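Lmo0131 protein (Listeria monocytogenes, PDB 4Q6J) is an EAL-domain protein of TIM-barrel type that possibly hydrolyses the bacterial messenger cyclic di-GMP, although its function is not established. Local coordinates at residues 21-26 / 41-46; 94-99 / 124-129. All coordinates share one frame; numbering follows the deposited sequence.

Contact 1 and contact 2 belong to one continuous sheet, joined through neighbouring strands 35-45 and 89-95, yet their centres lie about 17 Å apart and they do not touch. Contact 1 is a surface contact inside a beta hairpin, antiparallel, with an aromatic ring, an arginine stem and leucines on one face. Contact 2 is parallel and partly buried, holding strands 89-95 and 122-127 of the barrel together where the first runs into a helix. Aliphatic branches dominate its buried side, while a glutamate and a water occupy its outer end. Backbone hydrogen bonds serve both, as two reciprocal hydrogen-bonded pairs in contact 1 and staggered in contact 2.

Contact 1 (21-26 / 41-46); sequences LLYYQP and LVRLKT. With EDO (1,2-ethanediol), chain L.
With CG anti to its own carbonyl carbon (chi1 -62°), Arg43 lays its CG methylene over one face of the Tyr23 ring; beyond it the chain bends at chi2 (-48°), which carries CD onward. Arg43 CG stands 3.6 Å from the ring centroid of Tyr23, a CH-pi contact offset toward the rim, and the two side chains cross at about a right angle. The ring and guanidinium planes stand 56° apart, and Arg43 NH1 turns back to Val42 O at 2.9 Å, near the guanidinium plane, holding the group over its own strand.

Strands 20-29 and 35-45 form an antiparallel hairpin. Leu21 and Arg43 make one hydrogen-bonded pair, with Arg43 N to Leu21 O at 2.7 Å; Tyr23 and Leu41 make the other, with Leu41 N to Tyr23 O also at 2.7 Å. Between these lies the non-hydrogen-bonded pair Leu22 and Val42, on the face covered by helix 66-83; Leu22 CD1 reaches back to Val42 N at 3.8 Å. On the Tyr23 face, Leu21 CD1 meets Lys45 CB at 4.1 Å, and Ile50 of strand 50-51 touches both side chains.

Leu41 probably ends the family's EAL signature, begun by Glu39, whose backbone bonds that of Gln25. Gln25 CB rests on Leu41 CD1, while Gln25 NE2 donates to O2 of a 1,2-ethanediol, probably from the crystallisation liquor, at 2.6 Å and also bonds Ser237 O; OE1 is hydrogen-bonded to Gln232 NE2. The contact thus uses arginine mainly through its hydrocarbon stem, its charge probably eased by the carbonyl that NH1 meets.

Contact 2 (94-99 / 124-129); sequences IPAHYV and IEIIER
Ile94 CD1 presses on Ile124 CG2 at 3.8 Å, the two side chains crossing obliquely on the buried side of the contact. Ile126 stands on the same face as Ile94: its CG2 meets Ala96 CB and its CG1 meets Val99 CG2, which also reaches Ile124 CG2. Aliphatic branches therefore pack between the parallel strands and the single turn 96-99. On the other face Ile127 is also closely packed: its CG1, between its own backbone N and carbonyl carbon (chi1 67°), lies against Pro95 N at 3.6 Å.

The backbone bonds are staggered as parallel strands require. Ile94 N donates to Glu125 O, and Ile94 O takes both Ile127 N at 3.1 Å and the CA-H of Ile126. The pairing continues past the strand end, where Ala96 N reaches Ile127 O at 2.9 Å, a more bent bond (142° at the hydrogen). Pro95 occupies the N-cap position; its carbonyl accepts Val99 N at 3.1 Å as the helix opens.

The outer end is looser and more polar. Glu128 runs beside the proline, pointing the same way, with OE1 at 3.5 Å from Pro95 CB: a van der Waals touch by an exposed carboxylate. Here a water joins the segments, accepting from His97 N at 3.0 Å and donating to Glu128 O at 3.1 Å.

Glu125 points away from 94-99 and packs among Asn93, Ser153, Asp155 and Glu212, with a long, weak ion pair to Lys176, a polar cluster consistent with the metal site usual in EAL domains. Strand 122-127 lies between strands 89-95 and 151-154; helix 66-83 packs on Ile94 and Pro95 through Gln70, Val99 O binds Asn141 ND2 of helix 136-146, and Arg129 turns away to Tyr161 O and Tyr166 (cation-pi) by helix 163-169.

Contact 1 (21-26 / 41-46)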
loop_
_atom_site.group_PDB
_atom_site.type_symbol
_atom_site.label_atom_id
_atom_site.label_comp_id
_atom_site.label_asym_id
_atom_site.label_seq_id
_atom_site.Cartn_x
_atom_site.Cartn_y
_atom_site.Cartn_z
ATOM N N LEU B 21 23.368 17.075 -5.697
ATOM C CA LEU B 21 24.732 16.625 -5.426
ATOM C C LEU B 21 24.698 15.131 -5.271
ATOM O O LEU B 21 23.755 14.613 -4.739
ATOM C CB LEU B 21 25.263 17.208 -4.112
ATOM C CG LEU B 21 25.448 18.717 -3.963
ATOM C CD1 LEU B 21 25.820 19.040 -2.541
ATOM C CD2 LEU B 21 26.500 19.196 -4.911
ATOM N N LEU B 22 25.725 14.417 -5.711
ATOM C CA LEU B 22 25.761 12.999 -5.409
ATOM C C LEU B 22 26.752 12.810 -4.254
ATOM O O LEU B 22 27.911 13.209 -4.352
ATOM C CB LEU B 22 26.159 12.177 -6.629
ATOM C CG LEU B 22 25.813 10.694 -6.549
ATOM C CD1 LEU B 22 24.315 10.537 -6.505
ATOM C CD2 LEU B 22 26.414 9.884 -7.690
ATOM N N TYR B 23 26.269 12.249 -3.146
ATOM C CA TYR B 23 27.115 11.909 -2.024
ATOM C C TYR B 23 27.380 10.429 -2.105
ATOM O O TYR B 23 26.697 9.718 -2.852
ATOM C CB TYR B 23 26.434 12.278 -0.709
ATOM C CG TYR B 23 26.537 13.746 -0.314
ATOM C CD1 TYR B 23 26.989 14.711 -1.220
ATOM C CD2 TYR B 23 26.203 14.161 0.971
ATOM C CE1 TYR B 23 27.092 16.033 -0.865
ATOM C CE2 TYR B 23 26.300 15.498 1.342
ATOM C CZ TYR B 23 26.746 16.425 0.421
ATOM O OH TYR B 23 26.844 17.749 0.791
ATOM N N TYR B 24 28.361 9.962 -1.329
ATOM C CA TYR B 24 28.875 8.587 -1.419
ATOM C C TYR B 24 29.087 7.993 -0.039
ATOM O O TYR B 24 29.711 8.623 0.815
ATOM C CB TYR B 24 30.224 8.582 -2.145
ATOM C CG TYR B 24 30.130 9.139 -3.525
ATOM C CD1 TYR B 24 29.606 8.377 -4.558
ATOM C CD2 TYR B 24 30.531 10.439 -3.801
ATOM C CE1 TYR B 24 29.488 8.883 -5.832
ATOM C CE2 TYR B 24 30.421 10.959 -5.085
ATOM C CZ TYR B 24 29.891 10.172 -6.091
ATOM O OH TYR B 24 29.769 10.659 -7.362
ATOM N N GLN B 25 28.599 6.782 0.190
ATOM C CA GLN B 25 28.861 6.129 1.467
ATOM C C GLN B 25 29.726 4.870 1.242
ATOM O O GLN B 25 29.340 3.986 0.477
ATOM C CB GLN B 25 27.560 5.804 2.213
ATOM C CG GLN B 25 27.877 5.336 3.633
ATOM C CD GLN B 25 26.668 4.994 4.502
ATOM O OE1 GLN B 25 25.678 4.453 4.019
ATOM N NE2 GLN B 25 26.764 5.292 5.801
ATOM N N PRO B 26 30.930 4.790 1.880
ATOM C CA PRO B 26 31.781 3.627 1.602
ATOM C C PRO B 26 31.131 2.288 1.983
ATOM O O PRO B 26 30.378 2.187 2.958
ATOM C CB PRO B 26 33.016 3.857 2.489
ATOM C CG PRO B 26 32.972 5.214 2.881
ATOM C CD PRO B 26 31.555 5.666 2.879
ATOM N N LEU B 41 24.362 8.499 -3.210
ATOM C CA LEU B 41 23.155 8.923 -2.538
ATOM C C LEU B 41 22.875 10.347 -2.940
ATOM O O LEU B 41 23.636 11.211 -2.570
ATOM C CB LEU B 41 23.385 8.849 -1.042
ATOM C CG LEU B 41 23.395 7.425 -0.514
ATOM C CD1 LEU B 41 24.016 7.318 0.883
ATOM C CD2 LEU B 41 21.966 6.902 -0.530
ATOM N N VAL B 42 21.804 10.585 -3.699
ATOM C CA VAL B 42 21.500 11.933 -4.179
ATOM C C VAL B 42 21.148 12.892 -3.034
ATOM O O VAL B 42 20.551 12.499 -2.034
ATOM C CB VAL B 42 20.382 11.948 -5.252
ATOM C CG1 VAL B 42 19.002 11.935 -4.604
ATOM C CG2 VAL B 42 20.543 13.132 -6.179
ATOM N N ARG B 43 21.558 14.147 -3.191
ATOM C CA ARG B 43 21.229 15.220 -2.272
ATOM C C ARG B 43 20.722 16.373 -3.098
ATOM O O ARG B 43 21.052 16.488 -4.276
ATOM C CB ARG B 43 22.472 15.691 -1.513
ATOM C CG ARG B 43 23.136 14.647 -0.647
ATOM C CD ARG B 43 22.094 13.995 0.160
ATOM N NE ARG B 43 22.565 13.105 1.203
ATOM C CZ ARG B 43 22.106 11.876 1.366
ATOM N NH1 ARG B 43 21.208 11.411 0.521
ATOM N NH2 ARG B 43 22.552 11.111 2.365
ATOM N N LEU B 44 19.925 17.234 -2.481
ATOM C CA LEU B 44 19.491 18.447 -3.145
ATOM C C LEU B 44 20.138 19.591 -2.399
ATOM O O LEU B 44 19.969 19.727 -1.188
ATOM C CB LEU B 44 17.971 18.606 -3.113
ATOM C CG LEU B 44 17.401 19.876 -3.762
ATOM C CD1 LEU B 44 17.498 19.818 -5.273
ATOM C CD2 LEU B 44 15.980 20.105 -3.308
ATOM N N LYS B 45 20.902 20.405 -3.108
ATOM C CA LYS B 45 21.520 21.556 -2.490
ATOM C C LYS B 45 20.596 22.726 -2.743
ATOM O O LYS B 45 20.364 23.071 -3.897
ATOM C CB LYS B 45 22.905 21.834 -3.091
ATOM C CG LYS B 45 23.750 22.689 -2.163
ATOM C CD LYS B 45 24.837 23.442 -2.882
ATOM C CE LYS B 45 26.001 23.839 -1.949
ATOM N NZ LYS B 45 25.659 24.848 -0.915
ATOM N N THR B 46 20.070 23.323 -1.672
ATOM C CA THR B 46 19.235 24.531 -1.788
ATOM C C THR B 46 20.026 25.768 -1.394
ATOM O O THR B 46 21.247 25.730 -1.292
ATOM C CB THR B 46 18.006 24.465 -0.897
ATOM O OG1 THR B 46 18.401 24.745 0.452
ATOM C CG2 THR B 46 17.327 23.080 -0.996
HETATM C C1 EDO L . 23.846 4.595 9.749
HETATM O O1 EDO L . 24.789 3.617 10.194
HETATM C C2 EDO L . 23.774 4.654 8.241
HETATM O O2 EDO L . 25.008 5.108 7.689
#

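Contact 2 (94-99 / 124-129)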
loop_
_atom_site.group_PDB
_atom_site.type_symbol
_atom_site.label_atom_id
_atom_site.label_comp_id
_atom_site.label_asym_id
_atom_site.label_seq_id
_atom_site.Cartn_x
_atom_site.Cartn_y
_atom_site.Cartn_z
ATOM N N ILE B 94 17.897 3.142 -8.449
ATOM C CA ILE B 94 16.890 3.285 -9.476
ATOM C C ILE B 94 15.628 2.609 -8.985
ATOM O O ILE B 94 15.630 1.429 -8.668
ATOM C CB ILE B 94 17.321 2.643 -10.781
ATOM C CG1 ILE B 94 18.601 3.309 -11.278
ATOM C CG2 ILE B 94 16.230 2.795 -11.827
ATOM C CD1 ILE B 94 19.156 2.685 -12.488
ATOM N N PRO B 95 14.549 3.375 -8.877
ATOM C CA PRO B 95 13.236 2.873 -8.469
ATOM C C PRO B 95 12.768 1.718 -9.339
ATOM O O PRO B 95 13.023 1.706 -10.540
ATOM C CB PRO B 95 12.327 4.079 -8.702
ATOM C CG PRO B 95 13.212 5.250 -8.629
ATOM C CD PRO B 95 14.521 4.808 -9.192
ATOM N N ALA B 96 12.079 0.765 -8.724
ATOM C CA ALA B 96 11.561 -0.388 -9.439
ATOM C C ALA B 96 10.787 -0.016 -10.726
ATOM O O ALA B 96 10.960 -0.651 -11.744
ATOM C CB ALA B 96 10.721 -1.237 -8.509
ATOM N N HIS B 97 9.938 1.007 -10.644
ATOM C CA HIS B 97 9.235 1.583 -11.807
ATOM C C HIS B 97 10.143 1.868 -13.007
ATOM O O HIS B 97 9.808 1.554 -14.142
ATOM C CB HIS B 97 8.499 2.882 -11.405
ATOM C CG HIS B 97 8.090 3.749 -12.570
ATOM N ND1 HIS B 97 6.959 3.508 -13.325
ATOM C CD2 HIS B 97 8.660 4.860 -13.098
ATOM C CE1 HIS B 97 6.861 4.421 -14.274
ATOM N NE2 HIS B 97 7.878 5.255 -14.160
ATOM N N TYR B 98 11.283 2.492 -12.729
ATOM C CA TYR B 98 12.282 2.816 -13.749
ATOM C C TYR B 98 12.992 1.563 -14.299
ATOM O O TYR B 98 13.244 1.465 -15.479
ATOM C CB TYR B 98 13.320 3.759 -13.167
ATOM C CG TYR B 98 13.049 5.195 -13.447
ATOM C CD1 TYR B 98 13.616 5.821 -14.535
ATOM C CD2 TYR B 98 12.220 5.931 -12.633
ATOM C CE1 TYR B 98 13.360 7.132 -14.808
ATOM C CE2 TYR B 98 11.960 7.255 -12.898
ATOM C CZ TYR B 98 12.535 7.842 -13.996
ATOM O OH TYR B 98 12.283 9.147 -14.295
ATOM N N VAL B 99 13.300 0.605 -13.427
ATOM C CA VAL B 99 13.906 -0.638 -13.869
ATOM C C VAL B 99 12.967 -1.406 -14.811
ATOM O O VAL B 99 13.406 -2.063 -15.753
ATOM C CB VAL B 99 14.373 -1.509 -12.673
ATOM C CG1 VAL B 99 14.883 -2.859 -13.157
ATOM C CG2 VAL B 99 15.462 -0.782 -11.867
ATOM N N ILE B 124 23.533 -1.134 -10.244
ATOM C CA ILE B 124 22.168 -0.632 -10.173
ATOM C C ILE B 124 21.544 -1.210 -8.929
ATOM O O ILE B 124 21.435 -2.417 -8.802
ATOM C CB ILE B 124 21.329 -1.066 -11.380
ATOM C CG1 ILE B 124 21.800 -0.352 -12.651
ATOM C CG2 ILE B 124 19.845 -0.814 -11.137
ATOM C CD1 ILE B 124 21.088 -0.808 -13.909
ATOM N N GLU B 125 21.168 -0.329 -8.006
ATOM C CA GLU B 125 20.521 -0.720 -6.769
ATOM C C GLU B 125 19.025 -0.440 -6.867
ATOM O O GLU B 125 18.596 0.704 -6.978
ATOM C CB GLU B 125 21.124 0.011 -5.576
ATOM C CG GLU B 125 20.278 -0.185 -4.349
ATOM C CD GLU B 125 20.859 0.427 -3.103
ATOM O OE1 GLU B 125 22.035 0.791 -3.089
ATOM O OE2 GLU B 125 20.127 0.539 -2.103
ATOM N N ILE B 126 18.229 -1.495 -6.856
ATOM C CA ILE B 126 16.796 -1.390 -7.074
ATOM C C ILE B 126 16.140 -0.932 -5.777
ATOM O O ILE B 126 16.329 -1.556 -4.727
ATOM C CB ILE B 126 16.181 -2.746 -7.557
ATOM C CG1 ILE B 126 16.933 -3.274 -8.779
ATOM C CG2 ILE B 126 14.675 -2.610 -7.821
ATOM C CD1 ILE B 126 16.625 -4.692 -9.091
ATOM N N ILE B 127 15.405 0.171 -5.848
ATOM C CA ILE B 127 14.737 0.734 -4.688
ATOM C C ILE B 127 13.212 0.814 -4.913
ATOM O O ILE B 127 12.717 0.357 -5.949
ATOM C CB ILE B 127 15.344 2.114 -4.258
ATOM C CG1 ILE B 127 15.091 3.207 -5.298
ATOM C CG2 ILE B 127 16.792 1.973 -3.950
ATOM C CD1 ILE B 127 15.195 4.578 -4.721
ATOM N N GLU B 128 12.473 1.353 -3.940
ATOM C CA GLU B 128 11.031 1.562 -4.075
ATOM C C GLU B 128 10.308 0.339 -4.625
ATOM O O GLU B 128 9.491 0.433 -5.529
ATOM C CB GLU B 128 10.758 2.829 -4.896
ATOM C CG GLU B 128 11.325 4.036 -4.171
ATOM C CD GLU B 128 11.229 5.359 -4.925
ATOM O OE1 GLU B 128 10.553 5.419 -5.955
ATOM O OE2 GLU B 128 11.835 6.360 -4.480
ATOM N N ARG B 129 10.619 -0.820 -4.071
ATOM C CA ARG B 129 10.130 -2.038 -4.640
ATOM C C ARG B 129 8.688 -2.274 -4.201
ATOM O O ARG B 129 8.358 -1.998 -3.063
ATOM C CB ARG B 129 11.049 -3.168 -4.196
ATOM C CG ARG B 129 12.528 -2.879 -4.445
ATOM C CD ARG B 129 13.449 -4.078 -4.092
ATOM N NE ARG B 129 13.533 -4.316 -2.657
ATOM C CZ ARG B 129 12.711 -5.119 -1.987
ATOM N NH1 ARG B 129 12.832 -5.279 -0.679
ATOM N NH2 ARG B 129 11.770 -5.769 -2.635
HETATM O O HOH W 1 9.132 2.226 -7.988
#